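Local coordinates for uncharacterized protein DR_0571 (Deinococcus radiodurans R1, PDB 3C4N) that binds ADP in the crystal and is probably an FAD-dependent oxidoreductase of the ETF-QO/FixC family, its precise reaction being unknown, at residues P83-Q89 with D163-Y169; G200-R206 with E219-A225; R252-Q256 with P289-D295. Residues are numbered along the deposited sequence.

Contact 1. Residues P83-Q89 with D163-Y169; sequences PGVWTAQ and DPRALTY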
# COMPACT_ATOMS: atom_id res chain seq x y z
N PRO A 83 -2.14 21.29 11.06
CA PRO A 83 -2.01 21.24 12.51
C PRO A 83 -2.96 20.29 13.23
O PRO A 83 -2.74 19.97 14.39
CB PRO A 83 -2.20 22.70 12.92
CG PRO A 83 -3.06 23.25 11.85
CD PRO A 83 -2.47 22.65 10.61
N GLY A 84 -4.00 19.83 12.55
CA GLY A 84 -4.95 18.93 13.19
C GLY A 84 -5.63 19.51 14.42
O GLY A 84 -5.61 18.92 15.50
N VAL A 85 -6.25 20.67 14.27
CA VAL A 85 -6.95 21.30 15.38
C VAL A 85 -8.46 21.28 15.19
O VAL A 85 -8.98 21.88 14.25
CB VAL A 85 -6.56 22.78 15.54
CG1 VAL A 85 -7.32 23.39 16.70
CG2 VAL A 85 -5.07 22.91 15.76
N TRP A 86 -9.17 20.58 16.06
CA TRP A 86 -10.62 20.56 15.97
C TRP A 86 -11.10 21.59 16.97
O TRP A 86 -10.86 21.46 18.18
CB TRP A 86 -11.20 19.20 16.35
CG TRP A 86 -12.66 19.09 16.03
CD1 TRP A 86 -13.22 18.49 14.94
CD2 TRP A 86 -13.76 19.61 16.80
NE1 TRP A 86 -14.59 18.61 14.98
CE2 TRP A 86 -14.95 19.29 16.11
CE3 TRP A 86 -13.86 20.32 18.00
CZ2 TRP A 86 -16.22 19.65 16.59
CZ3 TRP A 86 -15.12 20.68 18.47
CH2 TRP A 86 -16.28 20.35 17.77
N THR A 87 -11.79 22.61 16.48
CA THR A 87 -12.29 23.65 17.37
C THR A 87 -13.66 24.16 16.95
O THR A 87 -13.89 24.39 15.77
CB THR A 87 -11.34 24.86 17.44
OG1 THR A 87 -11.92 25.85 18.27
CG2 THR A 87 -11.09 25.44 16.05
N ALA A 88 -14.54 24.35 17.92
CA ALA A 88 -15.88 24.84 17.65
C ALA A 88 -15.83 26.22 17.02
O ALA A 88 -16.85 26.73 16.54
CB ALA A 88 -16.70 24.88 18.94
N GLN A 89 -14.66 26.84 17.00
CA GLN A 89 -14.54 28.18 16.41
C GLN A 89 -14.29 28.11 14.91
O GLN A 89 -14.27 29.12 14.23
CB GLN A 89 -13.41 28.98 17.10
CG GLN A 89 -13.72 29.30 18.56
CD GLN A 89 -12.56 29.98 19.27
OE1 GLN A 89 -12.62 30.22 20.48
NE2 GLN A 89 -11.50 30.29 18.53
N ASP A 163 -12.29 27.79 24.07
CA ASP A 163 -13.08 26.67 23.55
C ASP A 163 -12.59 25.43 24.28
O ASP A 163 -11.57 24.85 23.93
CB ASP A 163 -12.89 26.50 22.03
CG ASP A 163 -13.41 25.16 21.52
OD1 ASP A 163 -14.02 24.40 22.31
OD2 ASP A 163 -13.20 24.85 20.33
N PRO A 164 -13.32 25.02 25.33
CA PRO A 164 -12.95 23.84 26.13
C PRO A 164 -13.05 22.51 25.39
O PRO A 164 -12.50 21.51 25.85
CB PRO A 164 -13.92 23.91 27.31
CG PRO A 164 -14.24 25.38 27.42
CD PRO A 164 -14.43 25.74 25.96
N ARG A 165 -13.72 22.49 24.24
CA ARG A 165 -13.86 21.24 23.50
C ARG A 165 -12.87 21.08 22.34
O ARG A 165 -13.00 20.15 21.54
CB ARG A 165 -15.29 21.11 22.96
CG ARG A 165 -16.39 21.27 24.01
CD ARG A 165 -17.75 21.09 23.38
NE ARG A 165 -17.90 19.73 22.85
CZ ARG A 165 -18.52 19.43 21.71
NH1 ARG A 165 -19.05 20.40 20.99
NH2 ARG A 165 -18.62 18.18 21.30
N ALA A 166 -11.87 21.95 22.25
CA ALA A 166 -10.90 21.86 21.16
C ALA A 166 -10.06 20.59 21.32
O ALA A 166 -9.82 20.13 22.43
CB ALA A 166 -10.00 23.11 21.14
N LEU A 167 -9.63 20.03 20.19
CA LEU A 167 -8.83 18.81 20.20
C LEU A 167 -7.62 18.91 19.26
O LEU A 167 -7.67 19.61 18.25
CB LEU A 167 -9.68 17.63 19.72
CG LEU A 167 -11.00 17.24 20.36
CD1 LEU A 167 -11.59 16.11 19.53
CD2 LEU A 167 -10.80 16.81 21.80
N THR A 168 -6.54 18.21 19.58
CA THR A 168 -5.39 18.18 18.68
C THR A 168 -5.07 16.75 18.31
O THR A 168 -5.17 15.84 19.14
CB THR A 168 -4.10 18.83 19.27
OG1 THR A 168 -3.86 18.34 20.59
CG2 THR A 168 -4.22 20.34 19.29
N TYR A 169 -4.70 16.55 17.05
CA TYR A 169 -4.33 15.23 16.55
C TYR A 169 -3.45 15.41 15.33
O TYR A 169 -3.31 16.52 14.81
CB TYR A 169 -5.59 14.45 16.16
CG TYR A 169 -6.38 15.07 15.02
CD1 TYR A 169 -6.19 14.67 13.68
CD2 TYR A 169 -7.34 16.04 15.28
CE1 TYR A 169 -6.95 15.22 12.64
CE2 TYR A 169 -8.11 16.59 14.25
CZ TYR A 169 -7.91 16.18 12.94
OH TYR A 169 -8.71 16.71 11.95
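A short antiparallel strand pair, closed at one end by an aspartate, forms here in the mixed sheet that holds strands 85-86, 118-127, 167-169 and 251-260. Trp-86 and Leu-167 make the hydrogen-bonded pair, with Trp-86 N to Leu-167 O and Leu-167 N to Trp-86 O both 2.8 Å; Val-85 and Thr-168 are the non-hydrogen-bonded pair beside it. Tyr-169 N continues the register to Gly-84 O at 3.0 Å. Gly-84 has positive phi, and a CB there would clash with Tyr-169 O; its CA instead lies over the Tyr-169 ring, 4.0 Å from the centroid, a CH-pi contact. At the other end Asp-163 OD2 accepts from Thr-87 OG1 (2.6 Å) and Ala-88 N (2.8 Å), while its OD1 takes Arg-165 N at 2.7 Å in an Asx turn. Trp-86 and Leu-167 face helix 96-107, where Trp-86 NE1 hydrogen-bonds to Ala-99 O; strand 118-127 pairs with 167-169, and Tyr-169 OH reaches Asp-380 O of helix 379-398.

Contact 2. Residues G200-R206 with E219-A225; sequences GGVRLHR and ETRQIRA
Leu-204, Arg-206 and Arg-221, the residues with most surface covered here, lie toward one end of an antiparallel pairing. Strands 201-205 and 221-225, both extended, run at 154° between their N-to-C directions, their axes approaching to 4.4 Å. Gly-200 enters at positive phi (101/-36), where a side chain would jam against the preceding carbonyl. Gly-201/Arg-224 and Arg-203/Gln-222 are non-hydrogen-bonded pairs; Val-202/Ile-223 and Leu-204/Arg-221 are hydrogen-bonded. Leu-204 N to Arg-221 O is 2.8 Å, and the return bond from Arg-221 N to Leu-204 O is weak at 2.9 Å. Val-202 N to Ile-223 O is 3.0 Å and Ile-223 N to Val-202 O 2.9 Å.

Leu-204, in the mt rotamer, places CD1 3.5 Å from Ile-223 CD1 and over a face of the Arg-221 guanidinium; Val-202 CB lies 4.1 Å from Ile-223 CG1 on the same face of the sheet, which Arg-221 shares. Arg-221 extends with chi1 to chi3 all t, and its NH1 forms a salt bridge with Glu-35. Arg-206 starts m, t and brings NH1 within 3.0 Å of Arg-221 NH2, a like-charge approach; Arg-206 NH2 is in a long salt bridge, 3.9 Å, with Glu-219 OE1, whose residue is poorly ordered. A CB at Gly-201 (-152/-145) would clash with Ile-223 O.

Strands 194-198, 201-205 and 221-225 form a three-stranded antiparallel beta-meander, familiar from FAD-binding Rossmann-type domains. Strand 194-198, carrying the ADP-binding Ala-195, flanks the middle strand 201-205, the last strand runs parallel beside 36-42, and Leu-204 and Ile-223 pack onto strand 64-67.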
# COMPACT_ATOMS: atom_id res chain seq x y z
N GLY A 200 -14.32 8.78 -19.67
CA GLY A 200 -14.67 7.41 -19.32
C GLY A 200 -13.86 6.74 -18.21
O GLY A 200 -14.41 5.95 -17.42
N GLY A 201 -12.57 7.05 -18.14
CA GLY A 201 -11.74 6.43 -17.12
C GLY A 201 -10.54 7.25 -16.68
O GLY A 201 -10.58 8.48 -16.62
N VAL A 202 -9.46 6.55 -16.37
CA VAL A 202 -8.25 7.21 -15.91
C VAL A 202 -7.04 6.67 -16.65
O VAL A 202 -7.04 5.54 -17.13
CB VAL A 202 -8.07 6.99 -14.39
CG1 VAL A 202 -6.93 7.83 -13.87
CG2 VAL A 202 -9.37 7.33 -13.67
N ARG A 203 -6.02 7.51 -16.77
CA ARG A 203 -4.77 7.12 -17.42
C ARG A 203 -3.73 7.18 -16.31
O ARG A 203 -3.57 8.21 -15.66
CB ARG A 203 -4.42 8.10 -18.54
CG ARG A 203 -3.10 7.78 -19.24
CD ARG A 203 -2.73 8.85 -20.27
NE ARG A 203 -3.80 9.08 -21.25
CZ ARG A 203 -4.25 8.16 -22.10
NH1 ARG A 203 -3.74 6.93 -22.09
NH2 ARG A 203 -5.22 8.46 -22.95
N LEU A 204 -3.05 6.07 -16.10
CA LEU A 204 -2.04 5.97 -15.05
C LEU A 204 -0.62 6.04 -15.57
O LEU A 204 -0.22 5.24 -16.41
CB LEU A 204 -2.24 4.65 -14.31
CG LEU A 204 -3.68 4.42 -13.87
CD1 LEU A 204 -3.85 2.98 -13.41
CD2 LEU A 204 -4.05 5.41 -12.77
N HIS A 205 0.16 6.98 -15.04
CA HIS A 205 1.55 7.13 -15.44
C HIS A 205 2.46 6.64 -14.31
O HIS A 205 2.19 6.92 -13.15
CB HIS A 205 1.87 8.59 -15.76
CG HIS A 205 0.98 9.18 -16.80
ND1 HIS A 205 -0.32 9.55 -16.53
CD2 HIS A 205 1.17 9.41 -18.12
CE1 HIS A 205 -0.89 9.98 -17.65
NE2 HIS A 205 -0.01 9.89 -18.62
N ARG A 206 3.52 5.92 -14.66
CA ARG A 206 4.50 5.40 -13.70
C ARG A 206 5.92 5.57 -14.24
O ARG A 206 6.15 6.32 -15.19
CB ARG A 206 4.26 3.91 -13.40
CG ARG A 206 2.83 3.61 -12.94
CD ARG A 206 2.60 2.24 -12.30
NE ARG A 206 2.35 1.20 -13.26
CZ ARG A 206 1.31 0.41 -13.50
NH1 ARG A 206 0.15 0.41 -12.85
NH2 ARG A 206 1.52 -0.45 -14.47
N GLU A 219 5.17 4.62 -18.19
CA GLU A 219 4.25 3.51 -18.41
C GLU A 219 2.81 3.97 -18.27
O GLU A 219 2.24 3.98 -17.18
CB GLU A 219 4.52 2.37 -17.42
CG GLU A 219 5.71 1.49 -17.78
CD GLU A 219 5.84 0.29 -16.85
OE1 GLU A 219 4.82 -0.40 -16.62
OE2 GLU A 219 6.96 0.03 -16.35
N THR A 220 2.23 4.36 -19.40
CA THR A 220 0.85 4.81 -19.45
C THR A 220 -0.06 3.60 -19.45
O THR A 220 0.21 2.61 -20.12
CB THR A 220 0.61 5.64 -20.71
OG1 THR A 220 1.32 6.88 -20.60
CG2 THR A 220 -0.87 5.89 -20.91
N ARG A 221 -1.15 3.67 -18.71
CA ARG A 221 -2.09 2.56 -18.62
C ARG A 221 -3.48 3.07 -18.29
O ARG A 221 -3.70 3.62 -17.21
CB ARG A 221 -1.62 1.59 -17.53
CG ARG A 221 -2.66 0.57 -17.09
CD ARG A 221 -2.25 -0.13 -15.79
NE ARG A 221 -3.37 -0.88 -15.22
CZ ARG A 221 -3.41 -1.36 -13.98
NH1 ARG A 221 -4.48 -2.03 -13.56
NH2 ARG A 221 -2.39 -1.16 -13.15
N GLN A 222 -4.42 2.91 -19.21
CA GLN A 222 -5.78 3.36 -18.96
C GLN A 222 -6.61 2.29 -18.25
O GLN A 222 -6.28 1.10 -18.29
CB GLN A 222 -6.47 3.74 -20.27
CG GLN A 222 -5.87 4.94 -20.96
CD GLN A 222 -6.87 5.62 -21.86
OE1 GLN A 222 -7.42 5.00 -22.78
NE2 GLN A 222 -7.11 6.90 -21.61
N ILE A 223 -7.68 2.74 -17.59
CA ILE A 223 -8.60 1.86 -16.87
C ILE A 223 -10.00 2.48 -16.82
O ILE A 223 -10.13 3.68 -16.57
CB ILE A 223 -8.12 1.61 -15.41
CG1 ILE A 223 -7.90 2.94 -14.68
CG2 ILE A 223 -6.84 0.80 -15.40
CD1 ILE A 223 -7.38 2.80 -13.25
N ARG A 224 -11.03 1.68 -17.08
CA ARG A 224 -12.40 2.19 -17.01
C ARG A 224 -12.81 2.29 -15.55
O ARG A 224 -12.31 1.54 -14.70
CB ARG A 224 -13.39 1.28 -17.74
CG ARG A 224 -13.38 1.37 -19.26
CD ARG A 224 -14.54 0.56 -19.85
NE ARG A 224 -14.46 -0.85 -19.46
CZ ARG A 224 -13.54 -1.69 -19.92
NH1 ARG A 224 -12.62 -1.27 -20.78
NH2 ARG A 224 -13.52 -2.96 -19.49
N ALA A 225 -13.75 3.20 -15.28
CA ALA A 225 -14.26 3.43 -13.95
C ALA A 225 -15.68 3.98 -14.03
O ALA A 225 -15.95 4.88 -14.82
CB ALA A 225 -13.37 4.42 -13.23

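Contact 3. Residues R252-Q256 with P289-D295; sequences RAYRQ and PAIHHRD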
# COMPACT_ATOMS: atom_id res chain seq x y z
N ARG A 252 -6.28 28.15 -4.77
CA ARG A 252 -5.27 27.50 -3.97
C ARG A 252 -4.38 28.51 -3.27
O ARG A 252 -4.13 29.60 -3.78
CB ARG A 252 -4.43 26.58 -4.87
CG ARG A 252 -3.93 27.24 -6.15
CD ARG A 252 -3.56 26.20 -7.22
NE ARG A 252 -2.27 25.54 -7.00
CZ ARG A 252 -1.09 26.09 -7.29
NH1 ARG A 252 -1.03 27.32 -7.80
NH2 ARG A 252 0.02 25.41 -7.09
N ALA A 253 -3.92 28.16 -2.07
CA ALA A 253 -3.04 29.05 -1.33
C ALA A 253 -1.86 28.26 -0.77
O ALA A 253 -2.02 27.12 -0.33
CB ALA A 253 -3.81 29.74 -0.21
N TYR A 254 -0.68 28.87 -0.81
CA TYR A 254 0.49 28.22 -0.26
C TYR A 254 0.70 28.75 1.13
O TYR A 254 0.85 29.96 1.35
CB TYR A 254 1.74 28.52 -1.08
CG TYR A 254 2.96 27.79 -0.57
CD1 TYR A 254 3.05 26.41 -0.64
CD2 TYR A 254 4.05 28.50 -0.07
CE1 TYR A 254 4.21 25.74 -0.24
CE2 TYR A 254 5.21 27.84 0.33
CZ TYR A 254 5.28 26.47 0.24
OH TYR A 254 6.46 25.84 0.56
N ARG A 255 0.72 27.83 2.09
CA ARG A 255 0.88 28.18 3.48
C ARG A 255 2.08 27.47 4.05
O ARG A 255 2.28 26.28 3.84
CB ARG A 255 -0.38 27.80 4.24
CG ARG A 255 -0.31 28.05 5.72
CD ARG A 255 -1.48 27.34 6.38
NE ARG A 255 -2.45 28.27 6.93
CZ ARG A 255 -3.67 27.92 7.33
NH1 ARG A 255 -4.06 26.66 7.22
NH2 ARG A 255 -4.48 28.83 7.84
N GLN A 256 2.88 28.22 4.79
CA GLN A 256 4.08 27.69 5.41
C GLN A 256 3.79 27.41 6.88
O GLN A 256 2.89 28.01 7.46
CB GLN A 256 5.21 28.71 5.28
CG GLN A 256 5.44 29.17 3.85
CD GLN A 256 6.53 30.22 3.74
OE1 GLN A 256 6.38 31.35 4.21
NE2 GLN A 256 7.64 29.84 3.11
N PRO A 289 0.06 30.21 9.88
CA PRO A 289 -0.33 31.52 9.35
C PRO A 289 -1.77 31.58 8.87
O PRO A 289 -2.40 30.57 8.57
CB PRO A 289 0.66 31.75 8.21
CG PRO A 289 1.84 30.91 8.58
CD PRO A 289 1.17 29.65 9.10
N ALA A 290 -2.29 32.80 8.80
CA ALA A 290 -3.64 33.00 8.33
C ALA A 290 -3.54 33.11 6.81
O ALA A 290 -2.49 33.46 6.27
CB ALA A 290 -4.21 34.28 8.92
N ILE A 291 -4.63 32.79 6.13
CA ILE A 291 -4.68 32.89 4.68
C ILE A 291 -5.55 34.11 4.41
O ILE A 291 -6.76 34.08 4.64
CB ILE A 291 -5.33 31.65 4.02
CG1 ILE A 291 -4.69 30.37 4.56
CG2 ILE A 291 -5.17 31.72 2.50
CD1 ILE A 291 -3.20 30.25 4.30
N HIS A 292 -4.92 35.18 3.95
CA HIS A 292 -5.63 36.42 3.67
C HIS A 292 -6.30 36.38 2.32
O HIS A 292 -7.35 36.98 2.12
CB HIS A 292 -4.65 37.59 3.72
CG HIS A 292 -3.94 37.71 5.02
ND1 HIS A 292 -4.60 37.91 6.21
CD2 HIS A 292 -2.62 37.65 5.32
CE1 HIS A 292 -3.72 37.95 7.20
NE2 HIS A 292 -2.51 37.80 6.68
N HIS A 293 -5.68 35.64 1.39
CA HIS A 293 -6.22 35.54 0.05
C HIS A 293 -5.61 34.37 -0.71
O HIS A 293 -4.65 33.76 -0.25
CB HIS A 293 -5.93 36.83 -0.71
CG HIS A 293 -4.47 37.17 -0.77
ND1 HIS A 293 -3.58 36.44 -1.53
CD2 HIS A 293 -3.75 38.12 -0.14
CE1 HIS A 293 -2.37 36.93 -1.36
NE2 HIS A 293 -2.44 37.95 -0.53
N ARG A 294 -6.17 34.06 -1.87
CA ARG A 294 -5.67 32.97 -2.70
C ARG A 294 -4.44 33.41 -3.49
O ARG A 294 -4.27 34.60 -3.78
CB ARG A 294 -6.75 32.50 -3.67
CG ARG A 294 -7.13 33.54 -4.71
CD ARG A 294 -7.87 32.91 -5.88
NE ARG A 294 -8.30 33.92 -6.85
CZ ARG A 294 -9.17 34.89 -6.57
NH1 ARG A 294 -9.70 34.98 -5.36
NH2 ARG A 294 -9.50 35.76 -7.51
N ASP A 295 -3.58 32.46 -3.82
CA ASP A 295 -2.38 32.74 -4.59
C ASP A 295 -2.67 32.51 -6.07
O ASP A 295 -3.32 31.53 -6.43
CB ASP A 295 -1.24 31.83 -4.15
CG ASP A 295 -0.71 32.17 -2.77
OD1 ASP A 295 -0.38 33.35 -2.54
OD2 ASP A 295 -0.61 31.27 -1.92
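Arg-252 opens the first segment by offering its backbone: Arg-252 O accepts from Asp-295 N at 2.9 Å with an N-H...O angle of 156°, while the Arg-252 side chain makes a cation-pi contact with Trp-349. At Ala-253 the methyl is the point of apolar contact, CB lying 3.6 Å from Ile-291 CG2. Tyr-254 N then donates to Asp-295 OD2 at 2.6 Å and 175°, a nearly linear bond, so Asp-295 engages the strand through both its backbone amide and its carboxylate; the other oxygen, OD1, forms a salt bridge with Arg-314. The loop after strand 284-288 thus returns along strand 251-260, in the sheet that is distinct from the Rossmann-type one and, as in related FAD-dependent oxidoreductases, probably belongs to the substrate-side part; strand 347-352 pairs with Ala-253 and Arg-255 through Leu-350 and Ala-348. Arg-255 points toward the loop, and Pro-289 O is a bifurcated acceptor, taking both NE and NH2 of Arg-255, each at 2.8 Å and 131°. Ile-291 CG1 covers one face of that guanidinium, with CD1 3.4 Å from Arg-255 NE. Gln-256 turns its amide to Gly-312 O and Arg-314 N, and its side chain touches Leu-317 of helix 315-324, as does that of Pro-289.

Overall arrangement
The contacts follow one another in sequence, each closing before the next opens. Contacts 1 and 3 reach the same mixed sheet, with centres about 20 Å apart and nearest atoms about 5 Å apart, though they do not touch. Contact 2 belongs to the sheet of the nucleotide-binding part; its centre is about 39 Å from that of contact 1, across the centre of the chain, and about 33 Å from that of contact 3. The bound ADP lies about 7 Å from the Leu-204 side chain and about 10 Å from those of Arg-252 and Pro-83, so none of these is within contact distance. The division is consistent with an FAD-dependent oxidoreductase in which a Rossmann-type part is joined to a second sheet.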